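PDB 2PY2: antifreeze protein type II, which probably binds ice through its calcium-bearing C-type lectin-like fold, hindering crystal growth in the body fluids of Atlantic herring. Local coordinates for residues T6-F11 / M33-N38. Residues are numbered along the deposited sequence; the frame is centred on the assembly and turned at random.
Sequences TDWKMF and MKEGAN
Trp8 meets Ala37 and Glu35 in an apolar contact made by a single indole, where the N-terminal segment 6-11 lies against the turn that follows helix 25-33 of the C-type lectin-like fold. The backbones stay well apart, with the CA atoms of Trp8 and Glu35 10.9 Å from each other, and the ring spans the gap with the far rim of its six-membered half. There CH2 of Trp8 touches CB of Ala37 at 3.6 Å, the methyl lying at the ring edge and near its plane. On the neighbouring corner, CZ2 of Trp8 comes within 3.8 Å of CB of Glu35, which approaches obliquely. Glu35 is thus engaged through its first methylene; its chain then turns about the CB-CG bond (chi2 -66°), and the carboxylate ends nearly coplanar with the indole, the planes 22° apart.

The receiving surface is shaped by the end of the helix. Gly36, with positive phi, is the C-prime residue of a Schellman motif: its N bonds to Met33 O at 3.1 Å, while Ala37 N reaches back to Cys32 O. With the chain turned in this way, Glu35 and Ala37, two positions apart, both direct their CB atoms toward the tryptophan. Lys127 of strand 121-128 ties the parts together, making a cation-pi interaction with the indole and a hydrogen bond to Glu35 O. Cys15 and Leu17 of strand 14-20 and Cys125 of strand 121-128 also touch the indole.

The case illustrates how one long aromatic side chain can join an N-terminal segment to a helix terminus without any hydrogen bond between them. Only 114 Å² is buried, and the direct contact, van der Waals and hydrophobic between ring and aliphatic carbons, sets no directional bond; the directional interactions at this junction come through Lys127.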
ATOM      1  N   THR A   6       8.334  17.487   7.095  1.00 38.06           N
ATOM      2  CA  THR A   6       7.893  18.292   5.964  1.00 38.79           C
ATOM      3  C   THR A   6       6.740  17.792   5.081  1.00 38.89           C
ATOM      4  O   THR A   6       5.573  17.979   5.414  1.00 41.01           O
ATOM      5  CB  THR A   6       9.093  18.636   5.068  1.00 39.73           C
ATOM      6  OG1 THR A   6      10.130  19.207   5.873  1.00 39.99           O
ATOM      7  CG2 THR A   6       8.694  19.646   4.004  1.00 38.86           C
ATOM      8  N   ASP A   7       7.061  17.156   3.961  1.00 38.09           N
ATOM      9  CA  ASP A   7       6.037  16.698   3.022  1.00 36.34           C
ATOM     10  C   ASP A   7       5.089  15.572   3.447  1.00 33.99           C
ATOM     11  O   ASP A   7       4.207  15.194   2.678  1.00 33.78           O
ATOM     12  CB  ASP A   7       6.707  16.308   1.704  1.00 39.13           C
ATOM     13  CG  ASP A   7       7.596  17.409   1.159  1.00 41.02           C
ATOM     14  OD1 ASP A   7       7.072  18.506   0.865  1.00 41.97           O
ATOM     15  OD2 ASP A   7       8.820  17.177   1.029  1.00 42.64           O
ATOM     16  N   TRP A   8       5.252  15.039   4.652  1.00 30.52           N
ATOM     17  CA  TRP A   8       4.391  13.950   5.105  1.00 28.84           C
ATOM     18  C   TRP A   8       3.078  14.442   5.725  1.00 28.02           C
ATOM     19  O   TRP A   8       2.999  15.569   6.210  1.00 27.48           O
ATOM     20  CB  TRP A   8       5.157  13.068   6.095  1.00 26.76           C
ATOM     21  CG  TRP A   8       6.364  12.398   5.481  1.00 25.64           C
ATOM     22  CD1 TRP A   8       7.449  13.013   4.925  1.00 25.41           C
ATOM     23  CD2 TRP A   8       6.597  10.986   5.357  1.00 23.86           C
ATOM     24  NE1 TRP A   8       8.342  12.074   4.464  1.00 25.29           N
ATOM     25  CE2 TRP A   8       7.845  10.823   4.716  1.00 24.12           C
ATOM     26  CE3 TRP A   8       5.872   9.845   5.728  1.00 23.19           C
ATOM     27  CZ2 TRP A   8       8.388   9.560   4.434  1.00 23.41           C
ATOM     28  CZ3 TRP A   8       6.412   8.585   5.449  1.00 22.57           C
ATOM     29  CH2 TRP A   8       7.658   8.457   4.808  1.00 22.52           C
ATOM     30  N   LYS A   9       2.051  13.590   5.702  1.00 27.14           N
ATOM     31  CA  LYS A   9       0.732  13.933   6.250  1.00 26.71           C
ATOM     32  C   LYS A   9       0.359  13.007   7.408  1.00 26.37           C
ATOM     33  O   LYS A   9       0.512  11.785   7.318  1.00 23.14           O
ATOM     34  CB  LYS A   9      -0.338  13.839   5.159  1.00 28.61           C
ATOM     35  CG  LYS A   9      -0.078  14.701   3.929  1.00 32.18           C
ATOM     36  CD  LYS A   9      -0.114  16.187   4.250  1.00 34.59           C
ATOM     37  CE  LYS A   9      -0.009  17.027   2.982  1.00 36.37           C
ATOM     38  NZ  LYS A   9       1.265  16.785   2.245  1.00 38.74           N
ATOM     39  N   MET A  10      -0.157  13.586   8.485  1.00 25.61           N
ATOM     40  CA  MET A  10      -0.505  12.809   9.666  1.00 27.05           C
ATOM     41  C   MET A  10      -1.922  12.268   9.759  1.00 27.06           C
ATOM     42  O   MET A  10      -2.889  12.948   9.424  1.00 25.87           O
ATOM     43  CB  MET A  10      -0.223  13.636  10.920  1.00 31.16           C
ATOM     44  CG  MET A  10      -0.644  12.971  12.212  1.00 35.21           C
ATOM     45  SD  MET A  10      -0.582  14.131  13.586  1.00 43.26           S
ATOM     46  CE  MET A  10      -2.278  14.737  13.589  1.00 41.83           C
ATOM     47  N   PHE A  11      -2.025  11.034  10.240  1.00 27.50           N
ATOM     48  CA  PHE A  11      -3.311  10.387  10.447  1.00 28.57           C
ATOM     49  C   PHE A  11      -3.175   9.268  11.468  1.00 28.88           C
ATOM     50  O   PHE A  11      -2.388   8.336  11.289  1.00 27.46           O
ATOM     51  CB  PHE A  11      -3.873   9.798   9.153  1.00 29.04           C
ATOM     52  CG  PHE A  11      -5.160   9.041   9.355  1.00 30.57           C
ATOM     53  CD1 PHE A  11      -6.371   9.717   9.472  1.00 30.24           C
ATOM     54  CD2 PHE A  11      -5.150   7.655   9.491  1.00 30.20           C
ATOM     55  CE1 PHE A  11      -7.556   9.024   9.723  1.00 31.82           C
ATOM     56  CE2 PHE A  11      -6.330   6.952   9.745  1.00 31.42           C
ATOM     57  CZ  PHE A  11      -7.532   7.637   9.861  1.00 30.51           C
ATOM     58  N   MET A  33      12.124   2.671   2.923  1.00 17.21           N
ATOM     59  CA  MET A  33      13.092   2.369   3.965  1.00 19.59           C
ATOM     60  C   MET A  33      14.158   3.437   4.099  1.00 20.30           C
ATOM     61  O   MET A  33      14.706   3.628   5.178  1.00 21.47           O
ATOM     62  CB  MET A  33      13.731   1.012   3.699  1.00 19.38           C
ATOM     63  CG  MET A  33      12.763  -0.130   3.919  1.00 19.21           C
ATOM     64  SD  MET A  33      13.466  -1.680   3.401  1.00 21.16           S
ATOM     65  CE  MET A  33      14.592  -2.040   4.790  1.00 22.23           C
ATOM     66  N   LYS A  34      14.450   4.131   3.006  1.00 21.83           N
ATOM     67  CA  LYS A  34      15.453   5.193   3.035  1.00 25.19           C
ATOM     68  C   LYS A  34      14.977   6.339   3.922  1.00 26.74           C
ATOM     69  O   LYS A  34      15.776   7.162   4.377  1.00 26.82           O
ATOM     70  CB  LYS A  34      15.720   5.709   1.622  1.00 27.65           C
ATOM     71  CG  LYS A  34      16.635   4.812   0.812  1.00 30.34           C
ATOM     72  CD  LYS A  34      16.924   5.388  -0.570  1.00 34.54           C
ATOM     73  CE  LYS A  34      15.721   5.273  -1.491  1.00 36.78           C
ATOM     74  NZ  LYS A  34      16.013   5.805  -2.855  1.00 38.46           N
ATOM     75  N   GLU A  35      13.673   6.377   4.173  1.00 27.06           N
ATOM     76  CA  GLU A  35      13.070   7.417   4.998  1.00 27.67           C
ATOM     77  C   GLU A  35      12.591   6.876   6.344  1.00 25.76           C
ATOM     78  O   GLU A  35      11.771   7.504   7.014  1.00 25.11           O
ATOM     79  CB  GLU A  35      11.881   8.040   4.262  1.00 32.31           C
ATOM     80  CG  GLU A  35      12.218   8.617   2.900  1.00 37.62           C
ATOM     81  CD  GLU A  35      13.151   9.803   2.995  1.00 41.64           C
ATOM     82  OE1 GLU A  35      12.772  10.807   3.641  1.00 43.54           O
ATOM     83  OE2 GLU A  35      14.262   9.733   2.422  1.00 44.36           O
ATOM     84  N   GLY A  36      13.098   5.713   6.741  1.00 21.99           N
ATOM     85  CA  GLY A  36      12.683   5.121   8.000  1.00 19.15           C
ATOM     86  C   GLY A  36      11.220   4.719   7.965  1.00 18.77           C
ATOM     87  O   GLY A  36      10.550   4.662   8.999  1.00 17.75           O
ATOM     88  N   ALA A  37      10.727   4.425   6.766  1.00 17.52           N
ATOM     89  CA  ALA A  37       9.328   4.045   6.573  1.00 17.51           C
ATOM     90  C   ALA A  37       9.164   2.664   5.934  1.00 17.17           C
ATOM     91  O   ALA A  37      10.141   1.970   5.654  1.00 16.35           O
ATOM     92  CB  ALA A  37       8.627   5.100   5.706  1.00 16.93           C
ATOM     93  N   ASN A  38       7.910   2.273   5.729  1.00 16.15           N
ATOM     94  CA  ASN A  38       7.554   1.000   5.096  1.00 15.72           C
ATOM     95  C   ASN A  38       6.404   1.308   4.161  1.00 15.19           C
ATOM     96  O   ASN A  38       5.707   2.302   4.368  1.00 15.62           O
ATOM     97  CB  ASN A  38       7.026   0.001   6.128  1.00 16.57           C
ATOM     98  CG  ASN A  38       8.122  -0.650   6.933  1.00 18.38           C
ATOM     99  OD1 ASN A  38       8.910  -1.420   6.401  1.00 18.06           O
ATOM    100  ND2 ASN A  38       8.177  -0.341   8.224  1.00 20.01           N
TER